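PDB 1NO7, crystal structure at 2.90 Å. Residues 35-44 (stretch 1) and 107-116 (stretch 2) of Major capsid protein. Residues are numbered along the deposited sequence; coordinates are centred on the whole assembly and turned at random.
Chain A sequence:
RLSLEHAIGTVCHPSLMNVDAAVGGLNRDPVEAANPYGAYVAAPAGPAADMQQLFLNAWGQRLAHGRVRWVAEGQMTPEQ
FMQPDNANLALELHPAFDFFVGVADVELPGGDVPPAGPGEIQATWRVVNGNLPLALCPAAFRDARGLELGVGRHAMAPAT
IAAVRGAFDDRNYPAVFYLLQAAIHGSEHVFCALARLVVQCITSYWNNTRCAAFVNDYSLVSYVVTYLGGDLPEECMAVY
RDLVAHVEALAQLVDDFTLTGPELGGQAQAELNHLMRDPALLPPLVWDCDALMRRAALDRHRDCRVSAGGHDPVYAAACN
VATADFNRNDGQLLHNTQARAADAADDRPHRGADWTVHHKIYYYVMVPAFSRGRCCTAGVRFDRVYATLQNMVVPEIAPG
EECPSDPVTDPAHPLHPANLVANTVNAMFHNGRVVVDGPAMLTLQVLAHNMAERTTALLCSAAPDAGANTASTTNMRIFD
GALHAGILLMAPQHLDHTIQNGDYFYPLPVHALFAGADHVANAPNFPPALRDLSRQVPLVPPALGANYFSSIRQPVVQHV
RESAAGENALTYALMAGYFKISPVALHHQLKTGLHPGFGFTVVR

Stretch 1 (35-44) NPYGAYVAAP
Stretch 2 (107-116) ELPGGDVPPA

Two loop segments of the major capsid protein, neither with regular helix or strand, pack here largely by shape; no clear hydrogen bond crosses between them, and together they bury 513 Å². The register is parallel where the backbones run closest: Val 41 CA lies 5.8 Å from Leu 108 CA, and Ala 43 CA lies 4.6 Å from Gly 110 CA, so a step of two residues in one segment matches a step of two in the other.

Before that run, stretch 1 makes a compact turn. Tyr 40 N donates to Pro 36 O at 2.8 Å, and Ala 39 N makes a weak bond to Pro 36 O, also at 2.8 Å. From Tyr 40 on the chain opens out, with phi/psi of -83/154, then -141/109 at Val 41, -81/174 at Ala 42 and -113/146 at Ala 43. Stretch 2 begins with a tight bend at Leu 108 (-27/-51) and Pro 109 (-36/-44), tied by Gly 110 N to Glu 107 O at 3.2 Å. Gly 110 (-110/-151) and Gly 111 (84/134) then lead the chain past Asp 112 (-83/-39) into the extended Val 113 (-145/148) and Pro 114 (-62/113).

The main bump is Tyr 40, which has 118 Å² covered, the largest share of any residue here. Its CA-to-CB bond points sideways, but chi1 t (-161°) and chi2 of 53° carry the ring into a hollow lined by Leu 108, the two glycines, Asp 112, Val 113 and Pro 114. Pro 114, puckered C-gamma exo, covers one face: its CG sits 3.7 Å from the ring centroid, 27° off the normal, in a CH-pi contact, and is 3.4 Å from Tyr 40 CD2. The same Pro 114 CG lies 4.1 Å from the CG of Pro 36, which is puckered C-gamma endo. Leu 108 CD1 approaches the ring obliquely, 3.8 Å from Tyr 40 CD1. At the tip, Tyr 40 OH is 3.1 Å from Gly 110 O.

Gly 111 is the rule written most plainly. An ideal CB there would fall 1.6 Å from Tyr 40 OH, and its backbone angles alone would jam that CB against the preceding carbonyl O. A CB has no room beside the phenol end.

Leu 108 CD1 also lies 3.9 Å from Val 41 CB, with Val 41 at chi1 t (160°). The chi1 of Leu 108, -106°, lies between wells, with chi2 m (-51°); the residue is poorly ordered, so these angles deserve some caution.

Further along the backbones come nearer, to the 4.6 Å between Ala 43 CA and Gly 110 CA. Ala 42 CA makes a CA-H...O contact with Gly 111 O at 3.2 Å, while Ala 43 points its CB toward stretch 2, 3.8 Å from Gly 110 CA. Val 41 O and Leu 108 O come within 2.5 Å, two acceptors with no hydrogen bond between them, a distance to read with caution.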

# COMPACT_ATOMS: atom_id res chain seq x y z
N ASN A 35 26.85 -10.33 3.42
CA ASN A 35 25.70 -10.27 2.52
C ASN A 35 25.07 -8.88 2.53
O ASN A 35 24.32 -8.54 3.44
CB ASN A 35 24.66 -11.31 2.91
CG ASN A 35 23.58 -11.44 1.88
OD1 ASN A 35 22.73 -12.33 1.96
ND2 ASN A 35 23.59 -10.55 0.89
N PRO A 36 25.35 -8.08 1.49
CA PRO A 36 24.89 -6.70 1.29
C PRO A 36 23.42 -6.49 0.99
O PRO A 36 23.01 -5.36 0.73
CB PRO A 36 25.75 -6.22 0.12
CG PRO A 36 25.77 -7.43 -0.73
CD PRO A 36 26.03 -8.57 0.27
N TYR A 37 22.62 -7.56 1.04
CA TYR A 37 21.21 -7.40 0.72
C TYR A 37 20.59 -6.16 1.36
O TYR A 37 20.31 -5.18 0.67
CB TYR A 37 20.40 -8.64 1.11
CG TYR A 37 18.93 -8.56 0.66
CD1 TYR A 37 18.02 -9.57 1.01
CD2 TYR A 37 18.45 -7.46 -0.07
CE1 TYR A 37 16.67 -9.48 0.66
CE2 TYR A 37 17.10 -7.36 -0.43
CZ TYR A 37 16.22 -8.37 -0.06
OH TYR A 37 14.87 -8.24 -0.37
N GLY A 38 20.38 -6.18 2.66
CA GLY A 38 19.77 -5.01 3.28
C GLY A 38 20.57 -3.73 3.11
O GLY A 38 20.04 -2.63 3.29
N ALA A 39 21.85 -3.86 2.75
CA ALA A 39 22.72 -2.70 2.62
C ALA A 39 22.63 -1.93 1.31
O ALA A 39 22.71 -0.70 1.32
CB ALA A 39 24.16 -3.11 2.87
N TYR A 40 22.48 -2.64 0.20
CA TYR A 40 22.42 -2.00 -1.12
C TYR A 40 21.06 -1.44 -1.55
O TYR A 40 20.01 -1.90 -1.11
CB TYR A 40 22.89 -2.98 -2.19
CG TYR A 40 23.30 -2.31 -3.48
CD1 TYR A 40 24.23 -1.27 -3.47
CD2 TYR A 40 22.83 -2.77 -4.70
CE1 TYR A 40 24.69 -0.71 -4.66
CE2 TYR A 40 23.29 -2.22 -5.90
CZ TYR A 40 24.22 -1.19 -5.87
OH TYR A 40 24.72 -0.67 -7.05
N VAL A 41 21.10 -0.43 -2.42
CA VAL A 41 19.89 0.19 -2.94
C VAL A 41 20.06 0.52 -4.42
O VAL A 41 20.81 1.44 -4.79
CB VAL A 41 19.53 1.50 -2.15
CG1 VAL A 41 18.60 2.39 -2.99
CG2 VAL A 41 18.85 1.13 -0.83
N ALA A 42 19.35 -0.23 -5.26
CA ALA A 42 19.39 -0.06 -6.71
C ALA A 42 18.50 1.09 -7.21
O ALA A 42 17.75 1.72 -6.45
CB ALA A 42 18.98 -1.36 -7.40
N ALA A 43 18.61 1.38 -8.51
CA ALA A 43 17.81 2.43 -9.12
C ALA A 43 16.81 1.79 -10.09
O ALA A 43 17.11 0.77 -10.73
CB ALA A 43 18.72 3.40 -9.84
N PRO A 44 15.61 2.38 -10.21
CA PRO A 44 14.52 1.94 -11.08
C PRO A 44 14.91 1.31 -12.42
O PRO A 44 15.50 1.96 -13.28
CB PRO A 44 13.70 3.21 -11.24
CG PRO A 44 13.79 3.80 -9.87
CD PRO A 44 15.27 3.66 -9.56
N GLU A 107 27.93 5.00 -5.00
CA GLU A 107 26.98 6.06 -4.66
C GLU A 107 25.65 5.33 -4.56
O GLU A 107 24.94 5.18 -5.55
CB GLU A 107 26.90 7.09 -5.78
CG GLU A 107 28.20 7.80 -6.09
CD GLU A 107 28.05 8.77 -7.25
OE1 GLU A 107 27.21 9.70 -7.15
OE2 GLU A 107 28.78 8.62 -8.25
N LEU A 108 25.33 4.88 -3.35
CA LEU A 108 24.11 4.12 -3.08
C LEU A 108 22.90 4.34 -3.98
O LEU A 108 22.33 3.37 -4.49
CB LEU A 108 23.68 4.30 -1.63
CG LEU A 108 23.93 3.09 -0.73
CD1 LEU A 108 23.34 1.85 -1.40
CD2 LEU A 108 25.43 2.90 -0.49
N PRO A 109 22.48 5.60 -4.19
CA PRO A 109 21.30 5.84 -5.05
C PRO A 109 21.11 4.92 -6.27
O PRO A 109 20.00 4.45 -6.51
CB PRO A 109 21.43 7.33 -5.43
CG PRO A 109 22.86 7.72 -5.03
CD PRO A 109 23.11 6.88 -3.80
N GLY A 110 22.19 4.66 -7.01
CA GLY A 110 22.08 3.81 -8.20
C GLY A 110 22.72 2.43 -8.13
O GLY A 110 22.82 1.82 -7.06
N GLY A 111 23.15 1.92 -9.29
CA GLY A 111 23.78 0.62 -9.37
C GLY A 111 22.83 -0.56 -9.45
O GLY A 111 21.86 -0.63 -8.69
N ASP A 112 23.10 -1.50 -10.36
CA ASP A 112 22.27 -2.70 -10.54
C ASP A 112 22.59 -3.81 -9.55
O ASP A 112 21.69 -4.51 -9.05
CB ASP A 112 22.43 -3.26 -11.96
CG ASP A 112 21.22 -2.99 -12.83
OD1 ASP A 112 20.11 -3.42 -12.45
OD2 ASP A 112 21.38 -2.35 -13.89
N VAL A 113 23.88 -3.98 -9.28
CA VAL A 113 24.37 -4.99 -8.35
C VAL A 113 25.59 -4.41 -7.62
O VAL A 113 26.33 -3.61 -8.18
CB VAL A 113 24.77 -6.27 -9.10
CG1 VAL A 113 24.54 -7.49 -8.22
CG2 VAL A 113 23.98 -6.39 -10.41
N PRO A 114 25.80 -4.80 -6.35
CA PRO A 114 26.92 -4.31 -5.54
C PRO A 114 28.29 -4.68 -6.10
O PRO A 114 28.65 -5.86 -6.13
CB PRO A 114 26.69 -4.97 -4.18
CG PRO A 114 25.22 -5.15 -4.14
CD PRO A 114 24.91 -5.64 -5.53
N PRO A 115 29.06 -3.68 -6.55
CA PRO A 115 30.40 -3.89 -7.11
C PRO A 115 31.32 -4.63 -6.13
O PRO A 115 32.27 -4.04 -5.61
CB PRO A 115 30.88 -2.47 -7.40
CG PRO A 115 29.59 -1.76 -7.75
CD PRO A 115 28.65 -2.27 -6.69
N ALA A 116 31.03 -5.91 -5.90
CA ALA A 116 31.80 -6.75 -4.99
C ALA A 116 33.19 -6.22 -4.72
O ALA A 116 33.97 -5.98 -5.64
CB ALA A 116 31.88 -8.17 -5.55